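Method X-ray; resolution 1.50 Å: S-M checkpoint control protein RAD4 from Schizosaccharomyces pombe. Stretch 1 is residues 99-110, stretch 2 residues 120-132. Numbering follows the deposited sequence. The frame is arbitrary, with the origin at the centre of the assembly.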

# COMPACT_ATOMS: atom_id res chain seq x y z
N LEU A 99 2.75 1.72 -7.09
CA LEU A 99 2.26 2.28 -5.83
C LEU A 99 3.38 2.27 -4.79
O LEU A 99 4.09 1.27 -4.68
CB LEU A 99 1.09 1.45 -5.31
CG LEU A 99 0.28 2.09 -4.16
CD1 LEU A 99 -0.58 3.31 -4.66
CD2 LEU A 99 -0.63 1.07 -3.51
N PRO A 100 3.55 3.38 -4.02
CA PRO A 100 4.56 3.36 -2.94
C PRO A 100 4.26 2.21 -1.99
O PRO A 100 3.09 1.97 -1.68
CB PRO A 100 4.36 4.72 -2.26
CG PRO A 100 3.83 5.61 -3.39
CD PRO A 100 2.86 4.68 -4.09
N THR A 101 5.29 1.50 -1.53
CA THR A 101 5.07 0.30 -0.73
C THR A 101 4.19 0.55 0.46
O THR A 101 3.28 -0.26 0.74
CB THR A 101 6.42 -0.27 -0.28
OG1 THR A 101 7.13 -0.64 -1.47
CG2 THR A 101 6.26 -1.50 0.61
N LEU A 102 4.44 1.67 1.18
CA LEU A 102 3.71 1.97 2.41
C LEU A 102 2.58 3.00 2.23
O LEU A 102 2.17 3.67 3.18
CB LEU A 102 4.71 2.43 3.49
CG LEU A 102 5.81 1.40 3.78
CD1 LEU A 102 6.77 1.94 4.84
CD2 LEU A 102 5.23 0.04 4.26
N PHE A 103 2.00 3.04 1.01
CA PHE A 103 0.87 3.91 0.73
C PHE A 103 -0.24 3.61 1.74
O PHE A 103 -0.59 2.44 1.96
CB PHE A 103 0.40 3.67 -0.72
CG PHE A 103 -0.68 4.61 -1.17
CD1 PHE A 103 -0.40 5.94 -1.44
CD2 PHE A 103 -1.99 4.17 -1.31
CE1 PHE A 103 -1.41 6.82 -1.85
CE2 PHE A 103 -2.99 5.04 -1.74
CZ PHE A 103 -2.70 6.36 -2.01
N LYS A 104 -0.75 4.68 2.36
CA LYS A 104 -1.84 4.65 3.35
C LYS A 104 -1.42 4.06 4.70
O LYS A 104 -2.28 3.98 5.60
CB LYS A 104 -3.11 3.95 2.85
CG LYS A 104 -3.84 4.74 1.75
CD LYS A 104 -4.62 5.92 2.27
CE LYS A 104 -5.68 6.36 1.29
NZ LYS A 104 -5.13 7.19 0.20
N CYS A 105 -0.14 3.69 4.87
CA CYS A 105 0.30 3.24 6.19
C CYS A 105 0.55 4.47 7.05
O CYS A 105 1.08 5.47 6.56
CB CYS A 105 1.55 2.39 6.13
SG CYS A 105 1.31 0.78 5.34
N ARG A 106 0.24 4.35 8.34
CA ARG A 106 0.48 5.39 9.35
C ARG A 106 1.18 4.64 10.45
O ARG A 106 0.56 3.81 11.11
CB ARG A 106 -0.83 6.03 9.82
CG ARG A 106 -1.56 6.73 8.66
CD ARG A 106 -2.84 7.44 9.12
NE ARG A 106 -2.52 8.69 9.81
CZ ARG A 106 -2.28 9.85 9.20
NH1 ARG A 106 -2.33 9.94 7.87
NH2 ARG A 106 -1.97 10.92 9.91
N VAL A 107 2.50 4.79 10.50
CA VAL A 107 3.35 3.96 11.33
C VAL A 107 3.85 4.72 12.55
O VAL A 107 4.40 5.82 12.42
CB VAL A 107 4.55 3.43 10.50
CG1 VAL A 107 5.42 2.50 11.34
CG2 VAL A 107 4.08 2.71 9.23
N CYS A 108 3.72 4.08 13.71
CA CYS A 108 4.18 4.60 15.00
C CYS A 108 5.19 3.60 15.53
O CYS A 108 5.13 2.42 15.15
CB CYS A 108 2.96 4.73 15.91
SG CYS A 108 3.28 5.54 17.50
N LEU A 109 6.12 4.06 16.38
CA LEU A 109 7.14 3.20 16.99
C LEU A 109 7.07 3.20 18.51
O LEU A 109 6.66 4.21 19.09
CB LEU A 109 8.56 3.77 16.59
CG LEU A 109 8.80 4.06 15.13
CD1 LEU A 109 10.26 4.50 14.88
CD2 LEU A 109 8.53 2.83 14.25
N THR A 110 7.49 2.12 19.16
CA THR A 110 7.63 2.14 20.61
C THR A 110 8.78 1.27 21.05
O THR A 110 9.01 0.21 20.46
CB THR A 110 6.33 1.74 21.35
OG1 THR A 110 6.47 1.97 22.77
CG2 THR A 110 5.91 0.29 21.13
N ILE A 120 14.28 3.84 11.10
CA ILE A 120 12.94 3.31 10.77
C ILE A 120 12.06 4.45 10.25
O ILE A 120 11.39 4.33 9.21
CB ILE A 120 12.32 2.60 11.99
CG1 ILE A 120 13.09 1.28 12.27
CG2 ILE A 120 10.82 2.29 11.75
CD1 ILE A 120 12.82 0.70 13.69
N GLU A 121 12.04 5.58 11.00
CA GLU A 121 11.26 6.74 10.58
C GLU A 121 11.62 7.18 9.16
O GLU A 121 10.73 7.40 8.34
CB GLU A 121 11.47 7.89 11.58
CG GLU A 121 10.79 9.19 11.18
CD GLU A 121 10.93 10.29 12.22
OE1 GLU A 121 11.37 10.01 13.36
OE2 GLU A 121 10.57 11.45 11.88
N ASN A 122 12.93 7.24 8.85
CA ASN A 122 13.35 7.61 7.51
C ASN A 122 12.85 6.62 6.45
O ASN A 122 12.39 7.04 5.38
CB ASN A 122 14.87 7.69 7.44
CG ASN A 122 15.36 8.39 6.21
OD1 ASN A 122 15.07 9.57 5.98
ND2 ASN A 122 16.10 7.68 5.37
N TYR A 123 12.94 5.31 6.72
CA TYR A 123 12.47 4.33 5.73
C TYR A 123 10.96 4.39 5.50
O TYR A 123 10.50 4.18 4.37
CB TYR A 123 12.84 2.91 6.14
CG TYR A 123 14.23 2.50 5.71
CD1 TYR A 123 14.48 2.07 4.41
CD2 TYR A 123 15.28 2.52 6.61
CE1 TYR A 123 15.76 1.69 4.01
CE2 TYR A 123 16.57 2.14 6.22
CZ TYR A 123 16.80 1.73 4.92
OH TYR A 123 18.07 1.34 4.55
N VAL A 124 10.17 4.65 6.57
CA VAL A 124 8.73 4.78 6.41
C VAL A 124 8.42 5.91 5.45
O VAL A 124 7.61 5.75 4.55
CB VAL A 124 8.07 5.02 7.79
CG1 VAL A 124 6.60 5.48 7.65
CG2 VAL A 124 8.17 3.75 8.65
N LEU A 125 9.11 7.07 5.63
CA LEU A 125 8.85 8.23 4.78
C LEU A 125 9.34 7.99 3.35
O LEU A 125 8.62 8.33 2.41
CB LEU A 125 9.53 9.46 5.39
CG LEU A 125 9.00 9.90 6.76
CD1 LEU A 125 9.86 11.01 7.32
CD2 LEU A 125 7.57 10.38 6.67
N LYS A 126 10.52 7.35 3.20
CA LYS A 126 11.09 7.05 1.87
C LYS A 126 10.15 6.14 1.06
O LYS A 126 10.07 6.27 -0.15
CB LYS A 126 12.46 6.35 2.07
CG LYS A 126 13.17 5.89 0.80
CD LYS A 126 14.41 5.07 1.13
CE LYS A 126 15.03 4.45 -0.10
NZ LYS A 126 16.12 3.51 0.27
N HIS A 127 9.38 5.28 1.75
CA HIS A 127 8.50 4.35 1.05
C HIS A 127 7.03 4.76 1.07
O HIS A 127 6.13 3.93 0.82
CB HIS A 127 8.73 2.95 1.61
CG HIS A 127 10.04 2.42 1.14
ND1 HIS A 127 10.19 1.94 -0.17
CD2 HIS A 127 11.24 2.43 1.74
CE1 HIS A 127 11.47 1.63 -0.28
NE2 HIS A 127 12.14 1.91 0.83
N GLY A 128 6.79 6.06 1.22
CA GLY A 128 5.47 6.63 1.05
C GLY A 128 4.49 6.54 2.20
O GLY A 128 3.33 6.87 2.03
N GLY A 129 4.97 6.09 3.38
CA GLY A 129 4.08 6.03 4.53
C GLY A 129 4.04 7.36 5.27
O GLY A 129 4.83 8.27 4.97
N THR A 130 3.13 7.46 6.24
CA THR A 130 3.04 8.59 7.15
C THR A 130 3.69 8.13 8.42
O THR A 130 3.37 7.02 8.89
CB THR A 130 1.60 9.05 7.37
OG1 THR A 130 1.10 9.49 6.11
CG2 THR A 130 1.49 10.21 8.39
N PHE A 131 4.57 8.94 8.99
CA PHE A 131 5.19 8.64 10.25
C PHE A 131 4.44 9.36 11.38
O PHE A 131 4.18 10.58 11.28
CB PHE A 131 6.68 9.01 10.27
CG PHE A 131 7.32 8.46 11.52
CD1 PHE A 131 7.58 7.10 11.65
CD2 PHE A 131 7.56 9.29 12.62
CE1 PHE A 131 8.11 6.58 12.84
CE2 PHE A 131 8.09 8.77 13.80
CZ PHE A 131 8.35 7.43 13.91
N CYS A 132 4.14 8.62 12.46
CA CYS A 132 3.37 9.11 13.61
C CYS A 132 4.18 9.07 14.89
O CYS A 132 4.32 8.01 15.50
CB CYS A 132 2.11 8.28 13.76
SG CYS A 132 1.08 8.25 12.27
O HOH W 1 8.00 2.51 -2.22
O HOH W 2 0.64 7.29 2.38
O HOH W 3 -0.19 7.34 4.99
O HOH W 4 6.57 6.86 17.02

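Residues 99-110 run beside residues 120-132 first as a turn-rich loop packed on the end of a helix, then as a strand paired in parallel with the strand that follows it. Pro100 lays its CB 3.6 Å from His127 O; an ideal CB on Gly128 would stand 2.5 Å from Pro100 CB, a clash, and the positive phi of Gly128 independently favours glycine. Thr101 N lies 3.5 Å from His127 O, but the angle is too poor for a hydrogen bond. It donates instead to water 1 (3.0 Å from Thr101 N), which also hydrogen-bonds His127 ND1 at 3.1 Å. The carbonyl of His127, the first residue to leave helical geometry, is taken by the next amide: Leu102 N donates to His127 O at 2.8 Å.

The CA-to-CB bond of Leu102 points toward the other stretch, and Leu102 CD1 lies 3.8 Å from Val124 CA and 3.9 Å from His127 CB. Its carbonyl closes the type II turn by accepting Cys105 N (2.9 Å from Leu102 O) and receives a CA-H...O contact from Gly129 CA, 3.3 Å from Leu102 O. A CB on Gly129 would be tight against Leu102 CB, at 3.2 Å. The CA-to-CB bonds of Phe103 and Lys104 point away, yet Lys104 N reaches the other stretch through water 2, which accepts from Lys104 N (3.0 Å) and donates to Gly128 O (2.7 Å).

Sheet pairing opens at Cys105, whose O accepts Thr130 N at 2.9 Å with a nearly straight 174° angle; water 3 donates to the same Cys105 O (2.8 Å) and hydrogen-bonds Thr130 OG1 (2.7 Å). Arg106 pairs with Thr130, and their side chains share one face of the sheet: Thr130 CG2 sits over a face of the guanidinium, 3.8 Å from Arg106 NH2, while Arg106 CB lies 3.8 Å from Cys132 SG.

Val107 carries the ladder onward with both its N and its O, Val107 N donating to Thr130 O at 2.9 Å and Val107 O accepting Cys132 N at 2.8 Å. Its side chain shares the other face with Phe131 and meets the helix, Val107 CG1 being 4.0 Å from Val124 CG2. Cys108 CA makes a CA-H...O contact with Cys132 O at 3.4 Å. Leu109 touches both helix and strand: its CD2 is 3.4 Å from Ile120 CG2, and its CG meets the edge of the Phe131 ring, 3.5 Å from Phe131 CE1. Water 4 joins Leu109 N to Cys132 O, 2.9 Å from each.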